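Local coordinates for protein putative esterase/lipase/thioesterase (Silicibacter sp., PDB 2PBL) that probably hydrolyses ester or thioester bonds, as a putative esterase, lipase or thioesterase of the alpha/beta hydrolase fold, at residues A[106-111]-A[184-189]; A[8-13]-A[214-219]; A[171-176]-A[189-194]; A[30-35]-A[52-57]; A[22-27]-A[80-85]. All coordinates share one frame; numbering follows the deposited sequence.

Contact 1. Residues A[106-111]-A[184-189]; sequences EVRISE and FKMDAD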
# COMPACT_ATOMS: atom_id res chain seq x y z
N GLU A 106 6.79 1.93 17.91
CA GLU A 106 5.72 1.73 18.88
C GLU A 106 5.13 0.34 18.71
O GLU A 106 4.82 -0.34 19.71
CB GLU A 106 4.62 2.79 18.72
CG GLU A 106 4.99 4.23 19.18
CD GLU A 106 5.99 4.98 18.28
OE1 GLU A 106 5.68 5.16 17.08
OE2 GLU A 106 7.04 5.44 18.81
N VAL A 107 4.92 -0.06 17.46
CA VAL A 107 4.45 -1.39 17.15
C VAL A 107 5.46 -2.15 16.28
O VAL A 107 6.49 -1.58 15.85
CB VAL A 107 3.05 -1.34 16.45
CG1 VAL A 107 2.06 -0.67 17.36
CG2 VAL A 107 3.10 -0.65 15.09
N ARG A 108 5.20 -3.43 16.05
CA ARG A 108 6.04 -4.21 15.19
C ARG A 108 5.31 -4.28 13.85
O ARG A 108 4.09 -4.05 13.77
CB ARG A 108 6.26 -5.61 15.72
CG ARG A 108 7.04 -5.69 17.03
CD ARG A 108 7.10 -7.14 17.52
NE ARG A 108 7.81 -7.98 16.56
CZ ARG A 108 9.12 -8.08 16.48
NH1 ARG A 108 9.91 -7.42 17.34
NH2 ARG A 108 9.65 -8.85 15.54
N ILE A 109 6.07 -4.59 12.81
CA ILE A 109 5.50 -4.75 11.48
C ILE A 109 4.38 -5.80 11.49
O ILE A 109 3.34 -5.63 10.84
CB ILE A 109 6.59 -5.13 10.45
CG1 ILE A 109 7.50 -3.92 10.18
CG2 ILE A 109 5.95 -5.65 9.14
CD1 ILE A 109 8.70 -4.27 9.34
N SER A 110 4.60 -6.90 12.20
CA SER A 110 3.53 -7.93 12.28
C SER A 110 2.22 -7.40 12.86
O SER A 110 1.13 -7.87 12.51
CB SER A 110 4.00 -9.16 13.06
OG SER A 110 4.24 -8.84 14.42
N GLU A 111 2.32 -6.47 13.80
CA GLU A 111 1.13 -5.81 14.36
C GLU A 111 0.51 -4.88 13.33
O GLU A 111 -0.70 -4.70 13.28
CB GLU A 111 1.48 -4.98 15.59
CG GLU A 111 2.07 -5.76 16.72
CD GLU A 111 2.37 -4.87 17.89
OE1 GLU A 111 1.41 -4.53 18.65
OE2 GLU A 111 3.55 -4.54 18.04
N PHE A 184 12.33 -1.53 13.60
CA PHE A 184 11.50 -2.73 13.35
C PHE A 184 11.71 -3.78 14.44
O PHE A 184 10.77 -4.46 14.86
CB PHE A 184 11.80 -3.35 11.99
CG PHE A 184 11.79 -2.37 10.85
CD1 PHE A 184 10.83 -1.37 10.79
CD2 PHE A 184 12.68 -2.51 9.82
CE1 PHE A 184 10.81 -0.51 9.73
CE2 PHE A 184 12.69 -1.65 8.75
CZ PHE A 184 11.76 -0.63 8.72
N LYS A 185 12.96 -3.91 14.86
CA LYS A 185 13.39 -4.84 15.90
C LYS A 185 13.08 -6.29 15.57
O LYS A 185 12.61 -7.05 16.44
CB LYS A 185 12.83 -4.44 17.29
CG LYS A 185 13.25 -3.03 17.75
CD LYS A 185 12.54 -2.61 19.03
CE LYS A 185 12.67 -1.08 19.29
NZ LYS A 185 14.07 -0.65 19.62
N MSE A 186 13.32 -6.66 14.32
CA MSE A 186 13.08 -8.01 13.84
C MSE A 186 14.33 -8.87 13.90
O MSE A 186 15.44 -8.36 13.72
CB MSE A 186 12.66 -7.99 12.39
CG MSE A 186 11.30 -7.37 12.17
SE MSE A 186 10.83 -7.56 10.27
CE MSE A 186 12.10 -6.30 9.37
N ASP A 187 14.13 -10.15 14.19
CA ASP A 187 15.17 -11.16 14.04
C ASP A 187 14.88 -11.89 12.74
O ASP A 187 13.86 -11.62 12.10
CB ASP A 187 15.30 -12.14 15.24
CG ASP A 187 14.06 -12.97 15.52
OD1 ASP A 187 13.24 -13.26 14.62
OD2 ASP A 187 13.94 -13.40 16.68
N ALA A 188 15.73 -12.83 12.34
CA ALA A 188 15.53 -13.50 11.07
C ALA A 188 14.15 -14.17 10.90
O ALA A 188 13.51 -14.01 9.86
CB ALA A 188 16.60 -14.53 10.84
N ASP A 189 13.72 -14.92 11.91
CA ASP A 189 12.41 -15.59 11.84
C ASP A 189 11.24 -14.60 11.75
O ASP A 189 10.25 -14.91 11.07
CB ASP A 189 12.20 -16.51 13.05
CG ASP A 189 13.09 -17.74 13.00
OD1 ASP A 189 13.46 -18.19 11.90
OD2 ASP A 189 13.38 -18.27 14.07
O HOH W 1 11.97 -10.39 16.19
O HOH W 2 8.77 -5.36 13.21
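Arg-108 and Ile-109, at the start of helix 109-126 in this alpha/beta hydrolase fold, meet residues Phe-184 to Met-186, which link helix 181-184 to helix 188-193. Arg-108 NH1 donates to Lys-185 O at 2.9 Å, the nitrogen standing above the carbonyl plane. The Arg-108 chain bends at chi3 (62°), which turns NE off the line of the preceding carbons. Arginine suits the site because its other terminal nitrogen, NH2, donates a hydrogen bond to a water at 2.9 Å; that water also accepts from Asp-187 N and bonds weakly to Lys-185 O. A second water joins the backbones, accepting from Ile-109 N at 2.8 Å and donating to Phe-184 O at 2.7 Å. Beside these polar links is an apolar patch: Ile-109 CD1 sits over one face of the Phe-184 ring, 4.1 Å from its centroid in a CH-pi contact, and 4.0 Å from CE of Met-186, present as selenomethionine. Trp-74 backs this patch, touching Ile-109 and meeting Phe-184 edge-to-face. Further out, Asp-187 OD1 caps Ala-190 N at the start of the next helix. The first turn of helix 109-126 is braced by Arg-108 N, which bonds Glu-111 OE2 at 2.8 Å from above the carboxylate plane.

Contact 2. Residues A[8-13]-A[214-219]; sequences YANGAY and AERPAF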
# COMPACT_ATOMS: atom_id res chain seq x y z
N TYR A 8 18.68 0.86 0.28
CA TYR A 8 17.26 1.12 0.55
C TYR A 8 16.86 2.61 0.68
O TYR A 8 15.71 2.94 0.96
CB TYR A 8 16.81 0.27 1.77
CG TYR A 8 16.62 -1.13 1.33
CD1 TYR A 8 17.69 -2.05 1.36
CD2 TYR A 8 15.40 -1.55 0.79
CE1 TYR A 8 17.54 -3.34 0.89
CE2 TYR A 8 15.26 -2.83 0.34
CZ TYR A 8 16.33 -3.73 0.38
OH TYR A 8 16.20 -5.00 -0.11
N ALA A 9 17.81 3.51 0.43
CA ALA A 9 17.54 4.92 0.54
C ALA A 9 16.95 5.36 -0.79
O ALA A 9 17.61 5.22 -1.82
CB ALA A 9 18.83 5.68 0.85
N ASN A 10 15.71 5.85 -0.77
CA ASN A 10 15.07 6.35 -1.98
C ASN A 10 15.33 7.82 -2.24
O ASN A 10 15.84 8.19 -3.30
CB ASN A 10 13.56 6.06 -1.95
CG ASN A 10 13.26 4.56 -1.96
OD1 ASN A 10 13.68 3.82 -2.88
ND2 ASN A 10 12.53 4.10 -0.93
N GLY A 11 14.94 8.66 -1.28
CA GLY A 11 15.10 10.11 -1.37
C GLY A 11 16.44 10.64 -1.84
O GLY A 11 16.48 11.53 -2.67
N ALA A 12 17.52 10.06 -1.35
CA ALA A 12 18.89 10.45 -1.72
C ALA A 12 19.17 10.37 -3.21
O ALA A 12 20.09 11.03 -3.68
CB ALA A 12 19.91 9.60 -0.99
N TYR A 13 18.38 9.57 -3.93
CA TYR A 13 18.54 9.36 -5.37
C TYR A 13 17.43 9.92 -6.22
O TYR A 13 17.38 9.66 -7.42
CB TYR A 13 18.67 7.86 -5.64
CG TYR A 13 19.92 7.35 -5.05
CD1 TYR A 13 21.11 7.46 -5.74
CD2 TYR A 13 19.94 6.83 -3.76
CE1 TYR A 13 22.30 7.02 -5.20
CE2 TYR A 13 21.12 6.40 -3.19
CZ TYR A 13 22.31 6.50 -3.93
OH TYR A 13 23.51 6.08 -3.41
N ALA A 214 13.16 3.48 -13.04
CA ALA A 214 14.29 4.25 -12.55
C ALA A 214 14.48 4.08 -11.06
O ALA A 214 15.13 4.90 -10.46
CB ALA A 214 14.09 5.75 -12.89
N GLU A 215 13.89 3.04 -10.44
CA GLU A 215 13.99 2.89 -9.00
C GLU A 215 15.29 2.29 -8.59
O GLU A 215 16.05 1.80 -9.43
CB GLU A 215 12.84 2.06 -8.44
CG GLU A 215 11.55 2.86 -8.34
CD GLU A 215 10.52 2.23 -7.41
OE1 GLU A 215 10.90 1.92 -6.26
OE2 GLU A 215 9.34 2.06 -7.84
N ARG A 216 15.55 2.36 -7.28
CA ARG A 216 16.75 1.76 -6.68
C ARG A 216 16.81 0.30 -7.07
O ARG A 216 15.77 -0.39 -7.13
CB ARG A 216 16.70 1.86 -5.14
CG ARG A 216 16.54 3.25 -4.55
CD ARG A 216 17.75 4.10 -4.83
NE ARG A 216 18.90 3.57 -4.09
CZ ARG A 216 20.14 3.54 -4.57
NH1 ARG A 216 21.10 3.06 -3.83
NH2 ARG A 216 20.41 3.97 -5.79
N PRO A 217 18.01 -0.19 -7.39
CA PRO A 217 18.17 -1.61 -7.67
C PRO A 217 17.48 -2.55 -6.64
O PRO A 217 16.89 -3.56 -7.04
CB PRO A 217 19.69 -1.78 -7.61
CG PRO A 217 20.18 -0.53 -8.14
CD PRO A 217 19.30 0.52 -7.58
N ALA A 218 17.58 -2.20 -5.36
CA ALA A 218 16.94 -2.96 -4.26
C ALA A 218 15.42 -3.13 -4.50
O ALA A 218 14.86 -4.20 -4.28
CB ALA A 218 17.17 -2.26 -2.97
N PHE A 219 14.76 -2.06 -4.93
CA PHE A 219 13.31 -2.13 -5.21
C PHE A 219 12.96 -2.91 -6.46
O PHE A 219 11.92 -3.57 -6.49
CB PHE A 219 12.64 -0.76 -5.16
CG PHE A 219 12.39 -0.31 -3.75
CD1 PHE A 219 13.38 0.36 -3.02
CD2 PHE A 219 11.20 -0.63 -3.11
CE1 PHE A 219 13.15 0.75 -1.71
CE2 PHE A 219 10.99 -0.28 -1.78
CZ PHE A 219 11.94 0.41 -1.09
O HOH W 3 13.18 2.95 -5.40
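Arg-216 folds back at chi2 (-67°) and chi3 (-67°), turning CD and then NE away from an extended course, and its guanidinium lies flat on the ring of Tyr-13. The planes are 1° apart and the centres 3.5 Å, a stacked cation-pi pair in which Arg-216 CZ is 3.3 Å from Tyr-13 CE2 and Arg-216 NH2 stands over the ring centre; Pro-217 CD lies against the other guanidinium face. Asp-6 bonds to both partners, its carbonyl accepting from Arg-216 NH1 and its OD1 bonding Tyr-13 OH. An alanine in place of Arg-216 would probably leave the Tyr-13 face without its cation and the Asp-6 carbonyl without this donor. Ala-218, small enough for a close approach, sets CB over the Tyr-8 ring, 3.9 Å from its centroid, while in an offset edge-to-face pair the edge of Tyr-8 is turned toward the face of Phe-219. Asn-10 OD1 touches Phe-219 CE1 at 3.3 Å and accepts from a water at 2.7 Å, which also donates to Glu-215 OE1 and accepts from Arg-216 N. Glu-215 OE1 bonds His-242 ND1 as well, consistent with a Ser-His-Glu triad completed by Ser-137. The N-terminal loop ahead of helix 20-35 thus lies across the junction where strand 206-212 gives way to helix 217-230.

Contact 3. Residues A[171-176]-A[189-194]; sequences DLRPLL and DAAIAE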
# COMPACT_ATOMS: atom_id res chain seq x y z
N ASP A 171 10.61 -9.24 0.68
CA ASP A 171 11.50 -10.04 1.46
C ASP A 171 12.04 -9.04 2.46
O ASP A 171 12.70 -8.05 2.09
CB ASP A 171 12.58 -10.60 0.55
CG ASP A 171 13.50 -11.59 1.27
OD1 ASP A 171 13.49 -11.66 2.51
OD2 ASP A 171 14.25 -12.27 0.57
N LEU A 172 11.68 -9.23 3.73
CA LEU A 172 12.17 -8.33 4.74
C LEU A 172 13.56 -8.68 5.30
O LEU A 172 14.12 -7.89 6.05
CB LEU A 172 11.17 -8.23 5.88
CG LEU A 172 9.73 -7.86 5.48
CD1 LEU A 172 8.91 -7.55 6.78
CD2 LEU A 172 9.65 -6.70 4.52
N ARG A 173 14.11 -9.83 4.95
CA ARG A 173 15.43 -10.23 5.50
C ARG A 173 16.54 -9.20 5.29
O ARG A 173 17.30 -8.90 6.20
CB ARG A 173 15.88 -11.53 4.90
CG ARG A 173 15.09 -12.79 5.31
CD ARG A 173 15.49 -13.82 4.26
NE ARG A 173 14.86 -15.11 4.40
CZ ARG A 173 13.94 -15.65 3.59
NH1 ARG A 173 13.49 -16.86 3.88
NH2 ARG A 173 13.47 -15.02 2.50
N PRO A 174 16.63 -8.61 4.09
CA PRO A 174 17.72 -7.64 3.93
C PRO A 174 17.58 -6.39 4.79
O PRO A 174 18.56 -5.68 4.99
CB PRO A 174 17.64 -7.27 2.43
CG PRO A 174 16.77 -8.28 1.82
CD PRO A 174 15.85 -8.76 2.86
N LEU A 175 16.37 -6.12 5.32
CA LEU A 175 16.20 -4.97 6.20
C LEU A 175 16.88 -5.14 7.55
O LEU A 175 17.07 -4.15 8.25
CB LEU A 175 14.73 -4.63 6.42
CG LEU A 175 13.93 -4.37 5.17
CD1 LEU A 175 12.52 -4.05 5.58
CD2 LEU A 175 14.56 -3.20 4.38
N LEU A 176 17.25 -6.38 7.89
CA LEU A 176 17.99 -6.69 9.11
C LEU A 176 19.39 -6.09 9.01
O LEU A 176 20.05 -5.87 10.01
CB LEU A 176 18.09 -8.21 9.31
CG LEU A 176 16.77 -8.99 9.34
CD1 LEU A 176 17.04 -10.43 9.70
CD2 LEU A 176 15.73 -8.39 10.27
N ASP A 189 13.72 -14.92 11.91
CA ASP A 189 12.41 -15.59 11.84
C ASP A 189 11.24 -14.60 11.75
O ASP A 189 10.25 -14.91 11.07
CB ASP A 189 12.20 -16.51 13.05
CG ASP A 189 13.09 -17.74 13.00
OD1 ASP A 189 13.46 -18.19 11.90
OD2 ASP A 189 13.38 -18.27 14.07
N ALA A 190 11.34 -13.46 12.42
CA ALA A 190 10.32 -12.43 12.33
C ALA A 190 10.27 -11.82 10.91
O ALA A 190 9.19 -11.59 10.38
CB ALA A 190 10.55 -11.36 13.37
N ALA A 191 11.43 -11.60 10.30
CA ALA A 191 11.49 -11.05 8.93
C ALA A 191 10.87 -12.02 7.94
O ALA A 191 10.05 -11.63 7.08
CB ALA A 191 12.91 -10.75 8.56
N ILE A 192 11.22 -13.29 8.11
CA ILE A 192 10.68 -14.39 7.30
C ILE A 192 9.18 -14.49 7.47
O ILE A 192 8.45 -14.52 6.49
CB ILE A 192 11.33 -15.76 7.69
CG1 ILE A 192 12.80 -15.77 7.31
CG2 ILE A 192 10.65 -16.98 6.98
CD1 ILE A 192 13.60 -16.78 8.13
N ALA A 193 8.72 -14.56 8.72
CA ALA A 193 7.29 -14.66 9.00
C ALA A 193 6.48 -13.57 8.29
O ALA A 193 5.36 -13.82 7.83
CB ALA A 193 7.05 -14.54 10.48
N GLU A 194 7.05 -12.37 8.22
CA GLU A 194 6.35 -11.23 7.59
C GLU A 194 6.69 -10.96 6.11
O GLU A 194 6.24 -9.96 5.56
CB GLU A 194 6.51 -9.95 8.40
CG GLU A 194 5.62 -9.95 9.66
CD GLU A 194 4.19 -10.07 9.33
OE1 GLU A 194 3.78 -9.42 8.37
OE2 GLU A 194 3.45 -10.87 9.98
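In the loop that follows strand 160-166 of the alpha/beta hydrolase sheet, Leu-172, Arg-173 and Leu-176 press on Ala-191 and its neighbours in helix 188-193. The CA atoms of Leu-172 and Ala-191 are only 5.0 Å apart, a spacing that a methyl group suits: Ala-191 CB lies 4.1 Å from Leu-172 CB and 4.1 Å from Leu-176 CD2. Leu-172 runs beside Glu-194, both side chains pointing the same way, with Leu-172 CD1 3.8 Å from Glu-194 CB. An alanine at Leu-172 would probably open a gap beside Glu-194 CB, where CD1 had been. Arg-173, extended from CG to NE, sets the NE and NH1 side of its guanidinium obliquely against Ile-192 CG1, with NE at 3.6 Å, so a charged group rests on hydrocarbon. The loop is shaped by an Asx turn: Asp-171 OD1 accepts from Arg-173 N at 3.1 Å, from above the carboxylate plane, and the same acid forms a long, weak salt bridge to Arg-173 NH2. Beyond the interface, Arg-173 NH1 pairs with Glu-198 and Glu-194 OE1 with Arg-145. Loop and helix therefore meet mainly through apolar side-chain atoms, with the guanidinium of Arg-173 against Ile-192, while the charges tie them to their surroundings.

Contact 4. Residues A[30-35]-A[52-57]; sequences DFRNSL and KFDLFL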
# COMPACT_ATOMS: atom_id res chain seq x y z
N ASP A 30 -6.47 19.54 -0.45
CA ASP A 30 -7.33 20.15 -1.48
C ASP A 30 -8.39 19.16 -2.01
O ASP A 30 -9.56 19.53 -2.21
CB ASP A 30 -6.53 20.63 -2.69
CG ASP A 30 -5.65 21.84 -2.40
OD1 ASP A 30 -5.64 22.33 -1.24
OD2 ASP A 30 -4.96 22.31 -3.35
N PHE A 31 -7.97 17.93 -2.26
CA PHE A 31 -8.87 16.89 -2.71
C PHE A 31 -9.96 16.63 -1.67
O PHE A 31 -11.11 16.54 -2.02
CB PHE A 31 -8.12 15.58 -3.03
CG PHE A 31 -9.04 14.38 -3.18
CD1 PHE A 31 -9.66 14.11 -4.39
CD2 PHE A 31 -9.30 13.55 -2.09
CE1 PHE A 31 -10.53 13.03 -4.51
CE2 PHE A 31 -10.13 12.46 -2.20
CZ PHE A 31 -10.75 12.20 -3.42
N ARG A 32 -9.60 16.49 -0.40
CA ARG A 32 -10.61 16.20 0.60
C ARG A 32 -11.65 17.31 0.63
O ARG A 32 -12.84 17.05 0.61
CB ARG A 32 -10.00 16.04 2.00
CG ARG A 32 -9.22 14.75 2.20
CD ARG A 32 -8.79 14.54 3.63
NE ARG A 32 -7.84 15.55 4.10
CZ ARG A 32 -6.52 15.50 3.94
NH1 ARG A 32 -5.92 14.53 3.28
NH2 ARG A 32 -5.78 16.47 4.45
N ASN A 33 -11.16 18.54 0.66
CA ASN A 33 -12.02 19.70 0.68
C ASN A 33 -12.94 19.76 -0.52
O ASN A 33 -14.08 20.17 -0.39
CB ASN A 33 -11.21 20.99 0.77
CG ASN A 33 -10.53 21.15 2.10
OD1 ASN A 33 -10.93 20.56 3.11
ND2 ASN A 33 -9.47 21.96 2.12
N SER A 34 -12.46 19.30 -1.68
CA SER A 34 -13.26 19.29 -2.91
C SER A 34 -14.41 18.31 -2.91
O SER A 34 -15.43 18.51 -3.59
CB SER A 34 -12.36 18.94 -4.10
OG SER A 34 -11.88 17.60 -4.01
N LEU A 35 -14.28 17.27 -2.10
CA LEU A 35 -15.24 16.19 -2.14
C LEU A 35 -16.45 16.41 -1.24
O LEU A 35 -17.47 15.70 -1.38
CB LEU A 35 -14.55 14.88 -1.75
CG LEU A 35 -14.88 13.73 -2.65
CD1 LEU A 35 -14.27 13.97 -4.05
CD2 LEU A 35 -14.32 12.50 -2.00
N LYS A 52 -7.67 4.49 12.11
CA LYS A 52 -8.66 5.21 11.37
C LYS A 52 -8.42 5.04 9.89
O LYS A 52 -7.29 4.77 9.49
CB LYS A 52 -8.48 6.70 11.62
CG LYS A 52 -8.43 7.15 13.05
CD LYS A 52 -9.76 7.18 13.69
CE LYS A 52 -9.61 7.76 15.11
NZ LYS A 52 -10.82 7.61 15.92
N PHE A 53 -9.49 5.21 9.11
CA PHE A 53 -9.43 5.25 7.66
C PHE A 53 -10.37 6.29 7.11
O PHE A 53 -11.37 6.66 7.73
CB PHE A 53 -9.69 3.89 7.00
CG PHE A 53 -11.10 3.36 7.15
CD1 PHE A 53 -11.53 2.73 8.31
CD2 PHE A 53 -11.99 3.42 6.08
CE1 PHE A 53 -12.82 2.25 8.43
CE2 PHE A 53 -13.28 2.90 6.18
CZ PHE A 53 -13.69 2.31 7.37
N ASP A 54 -10.00 6.78 5.93
CA ASP A 54 -10.81 7.70 5.19
C ASP A 54 -11.51 6.86 4.09
O ASP A 54 -10.95 5.91 3.54
CB ASP A 54 -9.98 8.82 4.58
CG ASP A 54 -9.43 9.81 5.63
OD1 ASP A 54 -9.89 9.89 6.79
OD2 ASP A 54 -8.49 10.54 5.25
N LEU A 55 -12.76 7.19 3.86
CA LEU A 55 -13.58 6.56 2.85
C LEU A 55 -14.14 7.62 1.91
O LEU A 55 -14.91 8.51 2.31
CB LEU A 55 -14.69 5.75 3.48
CG LEU A 55 -15.55 4.91 2.56
CD1 LEU A 55 -14.73 3.86 1.77
CD2 LEU A 55 -16.60 4.20 3.41
N PHE A 56 -13.69 7.52 0.67
CA PHE A 56 -14.10 8.42 -0.40
C PHE A 56 -15.11 7.70 -1.29
O PHE A 56 -14.81 6.66 -1.88
CB PHE A 56 -12.90 8.94 -1.19
CG PHE A 56 -11.86 9.57 -0.31
CD1 PHE A 56 -12.14 10.75 0.36
CD2 PHE A 56 -10.64 8.94 -0.07
CE1 PHE A 56 -11.23 11.29 1.23
CE2 PHE A 56 -9.73 9.49 0.81
CZ PHE A 56 -10.02 10.66 1.44
N LEU A 57 -16.28 8.32 -1.43
CA LEU A 57 -17.39 7.73 -2.17
C LEU A 57 -17.51 8.35 -3.52
O LEU A 57 -17.33 9.58 -3.63
CB LEU A 57 -18.70 7.99 -1.43
CG LEU A 57 -18.71 7.48 0.00
CD1 LEU A 57 -19.92 7.92 0.73
CD2 LEU A 57 -18.58 5.97 0.06
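Phe-31 drives the edge of its ring into the face of Phe-56, and here the contact between helix 30-35 and strand 52-56 is tight. CG of Phe-31 is anti to the backbone N (chi1 166°), and CE2 comes to rest over the centre of the Phe-56 ring, 3.7 Å from its CD1. With centroids 5.1 Å apart and planes at 77°, this is a T-shaped pair. Leu-35, one helical turn on, adds CD2 at 3.7 Å from Phe-56 CD1, so flat ring and branched chain together fill the space between axes 10.9 Å apart. The flank is looser. Arg-32 CG lies 4.1 Å from Phe-56 CE1, but Arg-32 NH1 stays 5.1 Å from Asp-54 OD2 and bonds Ser-80 O and Ser-83 OG instead, while Asp-54 OD1 takes Lys-79 NZ and Asn-42 N. Asp-30, Asn-33 and Ser-34, polar as befits the outer side of the helix, face solvent. Along the strand Asp-54 and Phe-56 turn to this helix, whereas Phe-53 and Leu-55 turn to helix 109-126. Such alternation belongs to a sheet sandwiched between helices, the layered architecture of the alpha/beta hydrolase fold.

Contact 5. Residues A[22-27]-A[80-85]; sequences PRWAAS and SSWSHL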
# COMPACT_ATOMS: atom_id res chain seq x y z
N PRO A 22 5.54 17.77 1.28
CA PRO A 22 4.64 18.92 1.37
C PRO A 22 3.60 18.99 0.25
O PRO A 22 2.44 19.37 0.49
CB PRO A 22 5.60 20.12 1.33
CG PRO A 22 6.84 19.63 0.81
CD PRO A 22 6.95 18.19 1.14
N ARG A 23 4.00 18.61 -0.96
CA ARG A 23 3.09 18.69 -2.08
C ARG A 23 1.99 17.63 -1.99
O ARG A 23 0.87 17.88 -2.42
CB ARG A 23 3.83 18.56 -3.39
CG ARG A 23 4.76 19.73 -3.60
CD ARG A 23 5.65 19.52 -4.76
NE ARG A 23 6.57 20.65 -4.89
CZ ARG A 23 7.47 20.77 -5.86
NH1 ARG A 23 7.60 19.84 -6.80
NH2 ARG A 23 8.25 21.84 -5.88
N TRP A 24 2.34 16.46 -1.49
CA TRP A 24 1.34 15.39 -1.29
C TRP A 24 0.30 15.83 -0.29
O TRP A 24 -0.90 15.68 -0.53
CB TRP A 24 1.98 14.11 -0.77
CG TRP A 24 2.77 13.33 -1.72
CD1 TRP A 24 2.55 13.16 -3.05
CD2 TRP A 24 3.89 12.51 -1.40
NE1 TRP A 24 3.49 12.32 -3.57
CE2 TRP A 24 4.31 11.89 -2.59
CE3 TRP A 24 4.58 12.23 -0.22
CZ2 TRP A 24 5.41 11.02 -2.63
CZ3 TRP A 24 5.67 11.37 -0.27
CH2 TRP A 24 6.07 10.78 -1.47
N ALA A 25 0.79 16.39 0.82
CA ALA A 25 -0.08 16.86 1.92
C ALA A 25 -1.02 17.90 1.43
O ALA A 25 -2.19 17.89 1.76
CB ALA A 25 0.78 17.44 3.04
N ALA A 26 -0.49 18.85 0.66
CA ALA A 26 -1.30 19.92 0.10
C ALA A 26 -2.32 19.40 -0.92
O ALA A 26 -3.50 19.84 -0.92
CB ALA A 26 -0.37 20.97 -0.57
N SER A 27 -1.86 18.54 -1.83
CA SER A 27 -2.73 17.94 -2.84
C SER A 27 -3.85 17.13 -2.19
O SER A 27 -5.01 17.19 -2.62
CB SER A 27 -1.96 16.99 -3.76
OG SER A 27 -1.14 17.71 -4.66
N SER A 80 -3.39 10.92 5.61
CA SER A 80 -3.69 12.27 5.13
C SER A 80 -2.83 12.80 4.00
O SER A 80 -3.21 13.79 3.39
CB SER A 80 -3.69 13.30 6.27
OG SER A 80 -2.37 13.59 6.72
N SER A 81 -1.70 12.17 3.71
CA SER A 81 -0.86 12.61 2.59
C SER A 81 -1.22 12.02 1.23
O SER A 81 -0.57 12.36 0.22
CB SER A 81 0.57 12.25 2.89
OG SER A 81 1.07 13.08 3.94
N TRP A 82 -2.29 11.22 1.15
CA TRP A 82 -2.53 10.45 -0.09
C TRP A 82 -3.91 10.46 -0.70
O TRP A 82 -4.12 9.80 -1.69
CB TRP A 82 -2.16 8.99 0.18
CG TRP A 82 -0.94 8.81 1.05
CD1 TRP A 82 -0.94 8.61 2.40
CD2 TRP A 82 0.43 8.93 0.67
NE1 TRP A 82 0.34 8.57 2.87
CE2 TRP A 82 1.21 8.75 1.82
CE3 TRP A 82 1.08 9.14 -0.56
CZ2 TRP A 82 2.60 8.78 1.80
CZ3 TRP A 82 2.45 9.18 -0.58
CH2 TRP A 82 3.21 8.97 0.58
N SER A 83 -4.83 11.22 -0.13
CA SER A 83 -6.24 11.25 -0.53
C SER A 83 -6.41 11.52 -2.00
O SER A 83 -7.23 10.87 -2.67
CB SER A 83 -6.98 12.31 0.29
OG SER A 83 -6.58 12.16 1.65
N HIS A 84 -5.63 12.46 -2.52
CA HIS A 84 -5.74 12.87 -3.94
C HIS A 84 -5.49 11.70 -4.93
O HIS A 84 -5.88 11.75 -6.11
CB HIS A 84 -4.75 14.01 -4.20
CG HIS A 84 -3.32 13.60 -4.03
ND1 HIS A 84 -2.77 13.27 -2.81
CD2 HIS A 84 -2.32 13.48 -4.93
CE1 HIS A 84 -1.49 12.96 -2.97
NE2 HIS A 84 -1.19 13.09 -4.26
N LEU A 85 -4.87 10.63 -4.44
CA LEU A 85 -4.63 9.45 -5.26
C LEU A 85 -5.93 8.62 -5.48
O LEU A 85 -5.94 7.64 -6.23
CB LEU A 85 -3.51 8.63 -4.67
CG LEU A 85 -2.15 9.34 -4.50
CD1 LEU A 85 -1.13 8.42 -3.85
CD2 LEU A 85 -1.59 9.89 -5.84
O HOH W 4 -3.00 16.94 4.07
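Aromatic contacts dominate where Trp-24 meets Trp-82 and His-84. The six-membered rings of the two tryptophans are tilted at 43°, and CZ3 of Trp-82 stands over the centre of the Trp-24 ring system; the closest atoms are Trp-24 CZ3 and Trp-82 CH2 at 3.5 Å. His-84 meets the five-membered ring of Trp-24 rim to rim, its NE2 3.9 Å from Trp-24 CD1. Tryptophan suits position 24 because its broad indole can meet Trp-82 over a face and His-84 at the rim at once. Trp-82 also stacks on His-70, the first residue of a His-Gly-Gly sequence that in related esterases of the alpha/beta hydrolase fold helps form the oxyanion hole, and lies about 4 Å from an unidentified bound molecule, consistent with a place beside the substrate pocket. A CH-pi contact follows: Ser-27 CB sits 3.7 Å from the centroid of the His-84 ring, over its centre, and Leu-85 CG backs the other face. The main chains also come close: Trp-24 CB is 3.2 Å from the carbonyl Ser-81 O, and the CA atoms of Ala-25 and Ser-81 are 4.4 Å apart, which calls for small residues. Last comes a water bridge, in which one molecule donates to Ala-25 O at 2.6 Å and to Ser-80 O at 3.2 Å.

Overall arrangement
Four of the five contacts form two pairs around the central mixed sheet, and contact 2 stands apart. Contacts 4 and 5 both use helix 20-35, have centres 11 Å apart and touch through Arg-32 and Phe-31 with the 80-85 loop. Contacts 1 and 3, with centres 9 Å apart, share Asp-189 and helix 188-193, and their segments alternate along the chain. Contact 3 lies opposite contact 4 across the chain's centre, 34 Å away between centres. Contact 2 joins the N-terminal loop to 214-219; the loop it closes encloses the other four, and Tyr-8 touches contact 3 at Pro-174 and Leu-175. The N-terminal region thus packs on the hydrolase core at several points, including beside the probable catalytic triad.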